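Local coordinates for protein putative NADH-flavin reductase (Lactobacillus casei ATCC 334, PDB 3H2S) that probably works as an NAD(P)H-dependent oxidoreductase of the NADH-flavin reductase type, binding NADPH on a Rossmann fold, at residues Leu70-Gly75 with Tyr80-Phe85; Arg21-Glu26 with Ala195-Leu200; Ala107-Pro112 with Gly155-Glu160. One frame throughout, in Å; residues are numbered along the deposited sequence.

Contact 1. Residues Leu70-Gly75 with Tyr80-Phe85; sequences LSVPWG and YLHLDF. With NDP (NADPH dihydro-nicotinamide-adenine-dinucleotide phosphate), chain C.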
loop_
_atom_site.group_PDB
_atom_site.type_symbol
_atom_site.label_atom_id
_atom_site.label_comp_id
_atom_site.label_asym_id
_atom_site.label_seq_id
_atom_site.Cartn_x
_atom_site.Cartn_y
_atom_site.Cartn_z
ATOM N N LEU A 70 -14.711 -2.817 -5.442
ATOM C CA LEU A 70 -15.097 -2.561 -4.053
ATOM C C LEU A 70 -15.279 -1.071 -3.827
ATOM O O LEU A 70 -14.611 -0.249 -4.472
ATOM C CB LEU A 70 -14.022 -3.095 -3.091
ATOM C CG LEU A 70 -13.839 -4.607 -3.040
ATOM C CD1 LEU A 70 -12.426 -4.961 -2.550
ATOM C CD2 LEU A 70 -14.915 -5.285 -2.201
ATOM N N SER A 71 -16.140 -0.728 -2.868
ATOM C CA SER A 71 -16.302 0.663 -2.472
ATOM C C SER A 71 -16.520 0.828 -0.975
ATOM O O SER A 71 -16.572 -0.157 -0.228
ATOM C CB SER A 71 -17.446 1.314 -3.240
ATOM O OG SER A 71 -17.266 2.725 -3.269
ATOM N N VAL A 72 -16.665 2.078 -0.550
ATOM C CA VAL A 72 -16.853 2.410 0.849
ATOM C C VAL A 72 -17.975 3.433 0.927
ATOM O O VAL A 72 -17.914 4.476 0.259
ATOM C CB VAL A 72 -15.590 3.054 1.441
ATOM C CG1 VAL A 72 -15.804 3.387 2.917
ATOM C CG2 VAL A 72 -14.378 2.134 1.266
ATOM N N PRO A 73 -18.957 3.194 1.812
ATOM C CA PRO A 73 -20.040 4.162 1.970
ATOM C C PRO A 73 -19.534 5.513 2.470
ATOM O O PRO A 73 -18.629 5.579 3.313
ATOM C CB PRO A 73 -20.941 3.515 3.035
ATOM C CG PRO A 73 -20.540 2.057 3.056
ATOM C CD PRO A 73 -19.073 2.076 2.759
ATOM N N TRP A 74 -20.172 6.582 2.007
ATOM C CA TRP A 74 -19.880 7.919 2.513
ATOM C C TRP A 74 -20.165 8.022 4.012
ATOM O O TRP A 74 -21.009 7.302 4.538
ATOM C CB TRP A 74 -20.704 8.948 1.761
ATOM C CG TRP A 74 -20.285 9.190 0.311
ATOM C CD1 TRP A 74 -19.353 8.500 -0.414
ATOM C CD2 TRP A 74 -20.848 10.161 -0.582
ATOM N NE1 TRP A 74 -19.280 9.009 -1.696
ATOM C CE2 TRP A 74 -20.244 9.974 -1.843
ATOM C CE3 TRP A 74 -21.843 11.138 -0.446
ATOM C CZ2 TRP A 74 -20.509 10.816 -2.926
ATOM C CZ3 TRP A 74 -22.151 11.937 -1.541
ATOM C CH2 TRP A 74 -21.490 11.764 -2.767
ATOM N N GLY A 75 -19.401 8.860 4.707
ATOM C CA GLY A 75 -19.603 9.105 6.138
ATOM C C GLY A 75 -19.310 7.931 7.053
ATOM O O GLY A 75 -19.673 7.942 8.226
ATOM N N TYR A 80 -10.190 4.634 4.004
ATOM C CA TYR A 80 -8.888 3.976 3.885
ATOM C C TYR A 80 -8.975 2.613 3.193
ATOM O O TYR A 80 -7.976 2.114 2.662
ATOM C CB TYR A 80 -8.206 3.840 5.257
ATOM C CG TYR A 80 -9.029 3.071 6.264
ATOM C CD1 TYR A 80 -9.053 1.688 6.248
ATOM C CD2 TYR A 80 -9.675 3.728 7.309
ATOM C CE1 TYR A 80 -9.777 0.969 7.204
ATOM C CE2 TYR A 80 -10.461 3.033 8.223
ATOM C CZ TYR A 80 -10.502 1.660 8.170
ATOM O OH TYR A 80 -11.245 0.974 9.105
ATOM N N LEU A 81 -10.139 1.968 3.262
ATOM C CA LEU A 81 -10.291 0.668 2.600
ATOM C C LEU A 81 -10.057 0.697 1.100
ATOM O O LEU A 81 -9.593 -0.293 0.522
ATOM C CB LEU A 81 -11.645 0.050 2.914
ATOM C CG LEU A 81 -11.889 -0.424 4.348
ATOM C CD1 LEU A 81 -13.324 -0.924 4.498
ATOM C CD2 LEU A 81 -10.897 -1.517 4.731
ATOM N N HIS A 82 -10.392 1.808 0.445
ATOM C CA HIS A 82 -10.061 1.958 -0.965
ATOM C C HIS A 82 -8.582 1.667 -1.195
ATOM O O HIS A 82 -8.204 0.970 -2.147
ATOM C CB HIS A 82 -10.383 3.368 -1.447
ATOM C CG HIS A 82 -11.830 3.577 -1.762
ATOM N ND1 HIS A 82 -12.634 4.433 -1.041
ATOM C CD2 HIS A 82 -12.616 3.041 -2.725
ATOM C CE1 HIS A 82 -13.825 4.492 -1.614
ATOM N NE2 HIS A 82 -13.846 3.638 -2.623
ATOM N N LEU A 83 -7.749 2.259 -0.349
ATOM C CA LEU A 83 -6.316 2.035 -0.401
ATOM C C LEU A 83 -5.900 0.616 0.022
ATOM O O LEU A 83 -5.190 -0.074 -0.718
ATOM C CB LEU A 83 -5.590 3.086 0.434
ATOM C CG LEU A 83 -4.056 3.061 0.455
ATOM C CD1 LEU A 83 -3.463 3.152 -0.974
ATOM C CD2 LEU A 83 -3.543 4.191 1.331
ATOM N N ASP A 84 -6.364 0.177 1.190
ATOM C CA ASP A 84 -5.986 -1.130 1.738
ATOM C C ASP A 84 -6.362 -2.297 0.823
ATOM O O ASP A 84 -5.590 -3.240 0.673
ATOM C CB ASP A 84 -6.600 -1.331 3.135
ATOM C CG ASP A 84 -5.915 -0.486 4.208
ATOM O OD1 ASP A 84 -4.808 0.061 3.969
ATOM O OD2 ASP A 84 -6.510 -0.340 5.296
ATOM N N PHE A 85 -7.562 -2.279 0.247
ATOM C CA PHE A 85 -7.931 -3.369 -0.669
ATOM C C PHE A 85 -6.925 -3.422 -1.834
ATOM O O PHE A 85 -6.572 -4.501 -2.307
ATOM C CB PHE A 85 -9.327 -3.149 -1.245
ATOM C CG PHE A 85 -10.438 -3.165 -0.220
ATOM C CD1 PHE A 85 -10.510 -4.172 0.736
ATOM C CD2 PHE A 85 -11.527 -2.322 -0.374
ATOM C CE1 PHE A 85 -11.622 -4.307 1.548
ATOM C CE2 PHE A 85 -12.648 -2.453 0.459
ATOM C CZ PHE A 85 -12.662 -3.419 1.443
HETATM P PA NDP C . -21.141 -0.390 -4.348
HETATM O O1A NDP C . -21.415 0.587 -3.169
HETATM O O2A NDP C . -22.293 -0.830 -5.184
HETATM O O5B NDP C . -20.550 -1.641 -3.369
HETATM C C5B NDP C . -19.265 -2.069 -3.888
HETATM C C4B NDP C . -18.881 -3.477 -3.287
HETATM O O4B NDP C . -18.130 -3.261 -2.109
HETATM C C3B NDP C . -20.128 -4.307 -2.830
HETATM O O3B NDP C . -20.018 -5.542 -3.465
HETATM C C2B NDP C . -19.893 -4.433 -1.269
HETATM O O2B NDP C . -20.357 -5.584 -0.656
HETATM C C1B NDP C . -18.335 -4.348 -1.255
HETATM N N9A NDP C . -17.849 -3.942 0.074
HETATM C C8A NDP C . -18.079 -2.666 0.653
HETATM N N7A NDP C . -17.510 -2.530 1.853
HETATM C C5A NDP C . -16.849 -3.759 2.063
HETATM C C6A NDP C . -16.058 -4.182 3.145
HETATM N N6A NDP C . -15.900 -3.343 4.207
HETATM N N1A NDP C . -15.736 -5.523 3.236
HETATM C C2A NDP C . -15.931 -6.275 2.113
HETATM N N3A NDP C . -16.505 -5.919 0.924
HETATM C C4A NDP C . -17.036 -4.649 0.968
HETATM O O3 NDP C . -20.194 0.543 -5.196
HETATM P PN NDP C . -20.080 1.145 -6.700
HETATM O O1N NDP C . -20.300 -0.007 -7.698
HETATM O O2N NDP C . -21.161 2.182 -6.743
HETATM O O5D NDP C . -18.586 1.737 -6.989
HETATM C C5D NDP C . -17.548 0.938 -7.565
HETATM C C4D NDP C . -16.314 1.843 -7.725
HETATM O O4D NDP C . -16.774 3.002 -8.399
HETATM C C3D NDP C . -15.585 2.311 -6.431
HETATM O O3D NDP C . -14.228 2.418 -6.662
HETATM C C2D NDP C . -16.285 3.697 -6.188
HETATM O O2D NDP C . -15.441 4.583 -5.498
HETATM C C1D NDP C . -16.386 4.153 -7.688
HETATM N N1N NDP C . -17.266 5.311 -7.832
HETATM C C2N NDP C . -16.626 6.555 -8.243
HETATM C C3N NDP C . -17.520 7.793 -8.153
HETATM C C7N NDP C . -16.980 8.887 -9.058
HETATM O O7N NDP C . -15.775 9.087 -9.115
HETATM N N7N NDP C . -17.877 9.748 -9.673
HETATM C C4N NDP C . -19.024 7.625 -8.229
HETATM C C5N NDP C . -19.552 6.408 -7.511
HETATM C C6N NDP C . -18.648 5.202 -7.391
HETATM P P2B NDP C . -21.939 -5.748 -0.299
HETATM O O1X NDP C . -22.743 -5.936 -1.637
HETATM O O2X NDP C . -22.080 -7.143 0.416
HETATM O O3X NDP C . -22.467 -4.601 0.493
#
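Leu-70 and Val-72 each press a methyl group onto an aromatic ring of helix 80-91, Leu-70 onto Phe-85 and Val-72 onto His-82. This is a worked example of a Rossmann-fold cofactor site, where the loop leaving a parallel strand (65-68) and the helix that follows it pack together while both touch the dinucleotide. Leu-70 CD1 stands over one face of the Phe-85 ring, 3.7 Å from its centroid, a CH-pi contact in which the two side chains meet at roughly a right angle. A chi1 of -67° sets Leu-70 CG anti to the carbonyl carbon, and chi2 then sends CD1 to the Phe-85 ring and CD2 to the adenine, 3.6 Å from NDP N3A. Val-72 CG2 makes the second CH-pi contact, 3.9 Å from the centroid of the His-82 ring and displaced toward its rim, and the same methyl reaches Leu-81 CB at 3.8 Å.

These two segments give the cofactor only weak polar links. Ser-71 N donates a weak but fairly straight bond (160°) of 3.3 Å to NDP O4B. His-82 NE2 gives another weak one, 3.4 Å long and bent to 132°, to NDP O2D on the nicotinamide ribose. Val-72 N is buried here without a partner.

Farther out, Pro-52 touches both Leu-70 and Phe-85, and His-82 leans on Gln-138 of helix 132-145, itself a hydrogen-bond partner of NADPH. On another side of the helix, Asp-84 forms a salt bridge with Arg-94 of the second subunit. Apolar groups border the adenine: Leu-70 CD2, Leu-81 CD1 and the Phe-85 ring, which turns its edge to the base with CZ 3.9 Å from NDP C6A.

Contact 2. Residues Arg21-Glu26 with Ala195-Leu200; sequences RRRGHE and AILDQL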
loop_
_atom_site.group_PDB
_atom_site.type_symbol
_atom_site.label_atom_id
_atom_site.label_comp_id
_atom_site.label_asym_id
_atom_site.label_seq_id
_atom_site.Cartn_x
_atom_site.Cartn_y
_atom_site.Cartn_z
ATOM N N ARG A 21 -19.835 -12.749 -18.164
ATOM C CA ARG A 21 -20.552 -13.960 -18.544
ATOM C C ARG A 21 -21.042 -13.870 -19.975
ATOM O O ARG A 21 -21.028 -14.876 -20.708
ATOM C CB ARG A 21 -21.734 -14.225 -17.606
ATOM C CG ARG A 21 -21.301 -14.645 -16.218
ATOM C CD ARG A 21 -22.494 -14.709 -15.273
ATOM N NE ARG A 21 -23.145 -16.014 -15.325
ATOM C CZ ARG A 21 -24.458 -16.192 -15.325
ATOM N NH1 ARG A 21 -25.272 -15.142 -15.286
ATOM N NH2 ARG A 21 -24.953 -17.423 -15.329
ATOM N N ARG A 22 -21.500 -12.683 -20.373
ATOM C CA ARG A 22 -21.941 -12.489 -21.761
ATOM C C ARG A 22 -20.786 -12.815 -22.708
ATOM O O ARG A 22 -20.982 -13.421 -23.770
ATOM C CB ARG A 22 -22.418 -11.050 -21.996
ATOM C CG ARG A 22 -22.983 -10.823 -23.400
ATOM C CD ARG A 22 -23.628 -9.442 -23.532
ATOM N NE ARG A 22 -22.649 -8.390 -23.820
ATOM C CZ ARG A 22 -21.920 -8.310 -24.933
ATOM N NH1 ARG A 22 -21.943 -9.288 -25.829
ATOM N NH2 ARG A 22 -21.066 -7.308 -25.093
ATOM N N ARG A 23 -19.576 -12.473 -22.275
ATOM C CA ARG A 23 -18.393 -12.607 -23.116
ATOM C C ARG A 23 -17.691 -13.950 -22.932
ATOM O O ARG A 23 -16.545 -14.114 -23.353
ATOM C CB ARG A 23 -17.418 -11.462 -22.817
ATOM C CG ARG A 23 -17.896 -10.128 -23.325
ATOM C CD ARG A 23 -16.776 -9.090 -23.264
ATOM N NE ARG A 23 -17.319 -7.755 -23.467
ATOM C CZ ARG A 23 -16.594 -6.695 -23.804
ATOM N NH1 ARG A 23 -15.324 -6.837 -24.177
ATOM N NH2 ARG A 23 -17.184 -5.516 -23.902
ATOM N N GLY A 24 -18.344 -14.873 -22.227
ATOM C CA GLY A 24 -17.886 -16.264 -22.171
ATOM C C GLY A 24 -16.731 -16.521 -21.210
ATOM O O GLY A 24 -15.992 -17.486 -21.368
ATOM N N HIS A 25 -16.573 -15.660 -20.212
ATOM C CA HIS A 25 -15.524 -15.845 -19.215
ATOM C C HIS A 25 -16.046 -16.533 -17.953
ATOM O O HIS A 25 -17.232 -16.426 -17.617
ATOM C CB HIS A 25 -14.862 -14.513 -18.882
ATOM C CG HIS A 25 -14.147 -13.905 -20.043
ATOM N ND1 HIS A 25 -14.672 -12.857 -20.770
ATOM C CD2 HIS A 25 -13.069 -14.338 -20.738
ATOM C CE1 HIS A 25 -13.885 -12.605 -21.805
ATOM N NE2 HIS A 25 -12.933 -13.520 -21.833
ATOM N N GLU A 26 -15.163 -17.281 -17.294
ATOM C CA GLU A 26 -15.496 -17.936 -16.033
ATOM C C GLU A 26 -15.333 -16.937 -14.894
ATOM O O GLU A 26 -14.261 -16.372 -14.711
ATOM C CB GLU A 26 -14.566 -19.125 -15.789
ATOM C CG GLU A 26 -14.910 -19.913 -14.529
ATOM C CD GLU A 26 -13.857 -20.934 -14.181
ATOM O OE1 GLU A 26 -12.967 -21.177 -15.024
ATOM O OE2 GLU A 26 -13.916 -21.488 -13.062
ATOM N N ALA A 195 -16.125 -1.183 -20.838
ATOM C CA ALA A 195 -14.754 -0.658 -20.834
ATOM C C ALA A 195 -13.783 -1.588 -20.106
ATOM O O ALA A 195 -12.655 -1.782 -20.529
ATOM C CB ALA A 195 -14.731 0.762 -20.211
ATOM N N ILE A 196 -14.205 -2.099 -18.957
ATOM C CA ILE A 196 -13.402 -3.037 -18.206
ATOM C C ILE A 196 -13.118 -4.330 -18.963
ATOM O O ILE A 196 -11.963 -4.734 -19.085
ATOM C CB ILE A 196 -14.044 -3.319 -16.836
ATOM C CG1 ILE A 196 -13.960 -2.046 -15.970
ATOM C CG2 ILE A 196 -13.343 -4.508 -16.157
ATOM C CD1 ILE A 196 -14.702 -2.135 -14.634
ATOM N N LEU A 197 -14.162 -4.937 -19.527
ATOM C CA LEU A 197 -14.011 -6.168 -20.268
ATOM C C LEU A 197 -13.240 -5.938 -21.553
ATOM O O LEU A 197 -12.474 -6.797 -21.965
ATOM C CB LEU A 197 -15.364 -6.833 -20.554
ATOM C CG LEU A 197 -15.780 -7.898 -19.525
ATOM C CD1 LEU A 197 -14.757 -9.023 -19.447
ATOM C CD2 LEU A 197 -16.004 -7.268 -18.157
ATOM N N ASP A 198 -13.393 -4.754 -22.144
ATOM C CA ASP A 198 -12.598 -4.401 -23.325
ATOM C C ASP A 198 -11.115 -4.453 -22.993
ATOM O O ASP A 198 -10.314 -4.947 -23.780
ATOM C CB ASP A 198 -12.976 -3.013 -23.850
ATOM C CG ASP A 198 -14.212 -3.046 -24.736
ATOM O OD1 ASP A 198 -14.730 -4.151 -25.006
ATOM O OD2 ASP A 198 -14.657 -1.965 -25.165
ATOM N N GLN A 199 -10.741 -3.854 -21.862
ATOM C CA GLN A 199 -9.334 -3.851 -21.438
ATOM C C GLN A 199 -8.848 -5.258 -21.115
ATOM O O GLN A 199 -7.714 -5.605 -21.410
ATOM C CB GLN A 199 -9.141 -2.927 -20.234
ATOM C CG GLN A 199 -9.175 -1.455 -20.584
ATOM C CD GLN A 199 -8.023 -1.039 -21.491
ATOM O OE1 GLN A 199 -6.926 -1.582 -21.406
ATOM N NE2 GLN A 199 -8.298 -0.138 -22.415
ATOM N N LEU A 200 -9.673 -6.044 -20.427
ATOM C CA LEU A 200 -9.293 -7.423 -20.099
ATOM C C LEU A 200 -9.011 -8.241 -21.367
ATOM O O LEU A 200 -8.058 -9.027 -21.416
ATOM C CB LEU A 200 -10.397 -8.087 -19.280
ATOM C CG LEU A 200 -10.180 -8.293 -17.778
ATOM C CD1 LEU A 200 -9.116 -7.389 -17.199
ATOM C CD2 LEU A 200 -11.485 -8.245 -16.996
#
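Arg-23 reaches from the end of helix 11-22 to helix 189-201, where its guanidinium grips Asp-198 and lies across Leu-197. The ionic part is an end-on salt bridge in which both terminal nitrogens share one oxygen: Arg-23 NH1 is 2.9 Å and Arg-23 NH2 3.0 Å from Asp-198 OD1. That oxygen lies close to the guanidinium plane, but the carboxylate is turned 51° from it, so NH1 arrives on the anti side of OD1 and NH2 from above the carboxylate plane. Tyr-170 OH holds the other oxygen, OD2. Arg-23 is shared further, through NE with Glu-19 and through NH1 with Glu-201.

The apolar part lies beneath the same group. Leu-197 CB sits under the centre of one guanidinium face, 3.5 Å from Arg-23 CZ. Leu-197 CD1 approaches the ring of His-25, just past the Schellman turn, 4.1 Å from ND1. Leu-197 also packs on Ile-16 of helix 11-22 and Ile-3 of strand 2-6, so the contact ties the two helices over that strand.

Backbone bonds set the stage. Gly-24, with positive phi, is the C-prime residue of a Schellman motif, its N bonding to Arg-21 O while His-25 N returns to Ala-20 O. An alanine in place of Arg-23 is likely to leave Asp-198 OD1 without the two donors it has here, Glu-201 without this salt bridge, and Leu-197 CB without its cover.

One side chain thus supplies both an ionic edge and an apolar face, shared among three carboxylates whose charge it probably only partly offsets.

Contact 3. Residues Ala107-Pro112 with Gly155-Glu160; sequences ASLAMP and GISPSE. With NDP (NADPH dihydro-nicotinamide-adenine-dinucleotide phosphate), chain C.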
loop_
_atom_site.group_PDB
_atom_site.type_symbol
_atom_site.label_atom_id
_atom_site.label_comp_id
_atom_site.label_asym_id
_atom_site.label_seq_id
_atom_site.Cartn_x
_atom_site.Cartn_y
_atom_site.Cartn_z
ATOM N N ALA A 107 -12.076 12.278 -8.753
ATOM C CA ALA A 107 -11.343 13.388 -8.133
ATOM C C ALA A 107 -9.845 13.398 -8.453
ATOM O O ALA A 107 -9.161 14.398 -8.235
ATOM C CB ALA A 107 -11.571 13.394 -6.624
ATOM N N SER A 108 -9.342 12.293 -8.994
ATOM C CA SER A 108 -7.944 12.223 -9.417
ATOM C C SER A 108 -7.776 12.654 -10.873
ATOM O O SER A 108 -6.671 12.619 -11.418
ATOM C CB SER A 108 -7.378 10.814 -9.185
ATOM O OG SER A 108 -7.996 9.849 -10.021
ATOM N N LEU A 109 -8.895 12.973 -11.526
ATOM C CA LEU A 109 -8.866 13.528 -12.879
ATOM C C LEU A 109 -8.693 15.045 -12.847
ATOM O O LEU A 109 -9.102 15.704 -11.883
ATOM C CB LEU A 109 -10.160 13.206 -13.616
ATOM C CG LEU A 109 -10.514 11.751 -13.881
ATOM C CD1 LEU A 109 -11.966 11.660 -14.352
ATOM C CD2 LEU A 109 -9.543 11.144 -14.880
ATOM N N ALA A 110 -8.115 15.592 -13.913
ATOM C CA ALA A 110 -8.117 17.037 -14.120
ATOM C C ALA A 110 -9.500 17.532 -14.550
ATOM O O ALA A 110 -10.156 16.924 -15.405
ATOM C CB ALA A 110 -7.074 17.436 -15.157
HETATM N N MSE A 111 -9.873 18.711 -14.063
HETATM C CA MSE A 111 -10.912 19.494 -14.714
HETATM C C MSE A 111 -10.502 19.846 -16.145
HETATM O O MSE A 111 -9.312 19.949 -16.455
HETATM C CB MSE A 111 -11.189 20.783 -13.923
HETATM C CG MSE A 111 -11.815 20.547 -12.560
HETATM SE SE MSE A 111 -13.653 19.848 -12.660
HETATM C CE MSE A 111 -14.302 20.556 -10.948
ATOM N N PRO A 112 -11.492 20.032 -17.029
ATOM C CA PRO A 112 -11.192 20.459 -18.390
ATOM C C PRO A 112 -10.289 21.690 -18.379
ATOM O O PRO A 112 -10.501 22.593 -17.579
ATOM C CB PRO A 112 -12.576 20.803 -18.955
ATOM C CG PRO A 112 -13.515 19.919 -18.190
ATOM C CD PRO A 112 -12.935 19.829 -16.802
ATOM N N GLY A 155 -5.844 1.234 -14.412
ATOM C CA GLY A 155 -6.780 2.106 -13.709
ATOM C C GLY A 155 -7.831 2.686 -14.637
ATOM O O GLY A 155 -7.528 3.095 -15.768
ATOM N N ILE A 156 -9.089 2.642 -14.201
ATOM C CA ILE A 156 -10.166 3.278 -14.936
ATOM C C ILE A 156 -11.009 4.147 -14.003
ATOM O O ILE A 156 -11.605 3.661 -13.024
ATOM C CB ILE A 156 -11.099 2.252 -15.622
ATOM C CG1 ILE A 156 -10.300 1.289 -16.496
ATOM C CG2 ILE A 156 -12.159 2.980 -16.447
ATOM C CD1 ILE A 156 -11.152 0.203 -17.148
ATOM N N SER A 157 -11.051 5.439 -14.314
ATOM C CA SER A 157 -11.861 6.375 -13.545
ATOM C C SER A 157 -13.186 6.548 -14.264
ATOM O O SER A 157 -13.211 6.683 -15.501
ATOM C CB SER A 157 -11.160 7.733 -13.426
ATOM O OG SER A 157 -10.101 7.684 -12.493
ATOM N N PRO A 158 -14.282 6.635 -13.489
ATOM C CA PRO A 158 -15.564 7.033 -14.020
ATOM C C PRO A 158 -15.562 8.520 -14.353
ATOM O O PRO A 158 -14.739 9.268 -13.841
ATOM C CB PRO A 158 -16.548 6.744 -12.866
ATOM C CG PRO A 158 -15.742 6.050 -11.780
ATOM C CD PRO A 158 -14.319 6.419 -12.025
ATOM N N SER A 159 -16.553 8.954 -15.111
ATOM C CA SER A 159 -16.923 10.362 -15.162
ATOM C C SER A 159 -17.518 10.772 -13.817
ATOM O O SER A 159 -17.785 9.926 -12.964
ATOM C CB SER A 159 -17.959 10.573 -16.259
ATOM O OG SER A 159 -17.455 10.115 -17.500
ATOM N N GLU A 160 -17.883 12.040 -13.705
ATOM C CA GLU A 160 -18.375 12.596 -12.452
ATOM C C GLU A 160 -19.596 11.833 -11.928
ATOM O O GLU A 160 -19.757 11.653 -10.712
ATOM C CB GLU A 160 -18.715 14.071 -12.653
ATOM C CG GLU A 160 -19.855 14.585 -11.794
ATOM C CD GLU A 160 -19.650 16.022 -11.365
ATOM O OE1 GLU A 160 -18.535 16.551 -11.579
ATOM O OE2 GLU A 160 -20.592 16.614 -10.791
HETATM P PA NDP C . -21.141 -0.390 -4.348
HETATM O O1A NDP C . -21.415 0.587 -3.169
HETATM O O2A NDP C . -22.293 -0.830 -5.184
HETATM O O5B NDP C . -20.550 -1.641 -3.369
HETATM C C5B NDP C . -19.265 -2.069 -3.888
HETATM C C4B NDP C . -18.881 -3.477 -3.287
HETATM O O4B NDP C . -18.130 -3.261 -2.109
HETATM C C3B NDP C . -20.128 -4.307 -2.830
HETATM O O3B NDP C . -20.018 -5.542 -3.465
HETATM C C2B NDP C . -19.893 -4.433 -1.269
HETATM O O2B NDP C . -20.357 -5.584 -0.656
HETATM C C1B NDP C . -18.335 -4.348 -1.255
HETATM N N9A NDP C . -17.849 -3.942 0.074
HETATM C C8A NDP C . -18.079 -2.666 0.653
HETATM N N7A NDP C . -17.510 -2.530 1.853
HETATM C C5A NDP C . -16.849 -3.759 2.063
HETATM C C6A NDP C . -16.058 -4.182 3.145
HETATM N N6A NDP C . -15.900 -3.343 4.207
HETATM N N1A NDP C . -15.736 -5.523 3.236
HETATM C C2A NDP C . -15.931 -6.275 2.113
HETATM N N3A NDP C . -16.505 -5.919 0.924
HETATM C C4A NDP C . -17.036 -4.649 0.968
HETATM O O3 NDP C . -20.194 0.543 -5.196
HETATM P PN NDP C . -20.080 1.145 -6.700
HETATM O O1N NDP C . -20.300 -0.007 -7.698
HETATM O O2N NDP C . -21.161 2.182 -6.743
HETATM O O5D NDP C . -18.586 1.737 -6.989
HETATM C C5D NDP C . -17.548 0.938 -7.565
HETATM C C4D NDP C . -16.314 1.843 -7.725
HETATM O O4D NDP C . -16.774 3.002 -8.399
HETATM C C3D NDP C . -15.585 2.311 -6.431
HETATM O O3D NDP C . -14.228 2.418 -6.662
HETATM C C2D NDP C . -16.285 3.697 -6.188
HETATM O O2D NDP C . -15.441 4.583 -5.498
HETATM C C1D NDP C . -16.386 4.153 -7.688
HETATM N N1N NDP C . -17.266 5.311 -7.832
HETATM C C2N NDP C . -16.626 6.555 -8.243
HETATM C C3N NDP C . -17.520 7.793 -8.153
HETATM C C7N NDP C . -16.980 8.887 -9.058
HETATM O O7N NDP C . -15.775 9.087 -9.115
HETATM N N7N NDP C . -17.877 9.748 -9.673
HETATM C C4N NDP C . -19.024 7.625 -8.229
HETATM C C5N NDP C . -19.552 6.408 -7.511
HETATM C C6N NDP C . -18.648 5.202 -7.391
HETATM P P2B NDP C . -21.939 -5.748 -0.299
HETATM O O1X NDP C . -22.743 -5.936 -1.637
HETATM O O2X NDP C . -22.080 -7.143 0.416
HETATM O O3X NDP C . -22.467 -4.601 0.493
#
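Leu-109 of a loop packs against Ser-157 of strand 153-158, and the principle illustrated is van der Waals packing between segments whose polar atoms are satisfied by outside partners. Both residues direct CB toward the opposite segment. Ser-157 CB sits in the fork of Leu-109, 4.0 Å from CD2 and 4.1 Å from CD1. The distance from Leu-109 CD1 to the carbonyl oxygen Pro-158 O is 3.7 Å. No hydrogen bond spans the segments.

The two serine hydroxyls come near each other but stop short, Ser-108 OG and Ser-157 OG being 3.9 Å apart. Ser-108 OG, standing between its backbone N and carbonyl carbon (chi1 67°), is aimed at Ser-157 OG, whose own bond is turned aside. What joins them is a third group, since both hydroxyls are hydrogen-bonded to Arg-209 NH1, and Ser-157 OG is also bonded to Gly-105 O. Two buried hydroxyls are thereby satisfied without bonding to each other.

Residues 158-160 meet the cofactor. Pro-158 CG approaches the nicotinamide at 3.7 Å from NDP C2N, and the carboxamide nitrogen NDP N7N lies 2.9 Å from Glu-160 O and 3.3 Å from Ser-159 O.

In the Rossmann-type sheet, segment 107-112 follows strand 99-103, the neighbour of strand 153-158. Strand 209-214, on the other flank of strand 153-158, supplies Arg-209 and Val-211 against Leu-109; helix 132-145 covers Ser-108 with Tyr-139 and Tyr-142, and Met-192 of helix 189-201 packs against Pro-158.

In the fold
Contacts 1 and 3 are buried and share NADPH: 70-75 with 80-85 lies along its adenosine and nicotinamide ribose, and 107-112 with 155-160 reaches the nicotinamide, their centres about 17 Å apart. Contact 2 is only partly buried and binds no cofactor; its Leu-197 side chain stays about 13 Å from it. The chemistry follows the place: methyl groups over rings in contact 1, light van der Waals contact in contact 3, its hydroxyls bonded to outside partners, a salt bridge at the edge in contact 2. Contact 2 closes a long chain loop that encloses both others. It also meets contact 3 directly, Ile-196 of helix 189-201 packing on Ile-156 of strand 153-158.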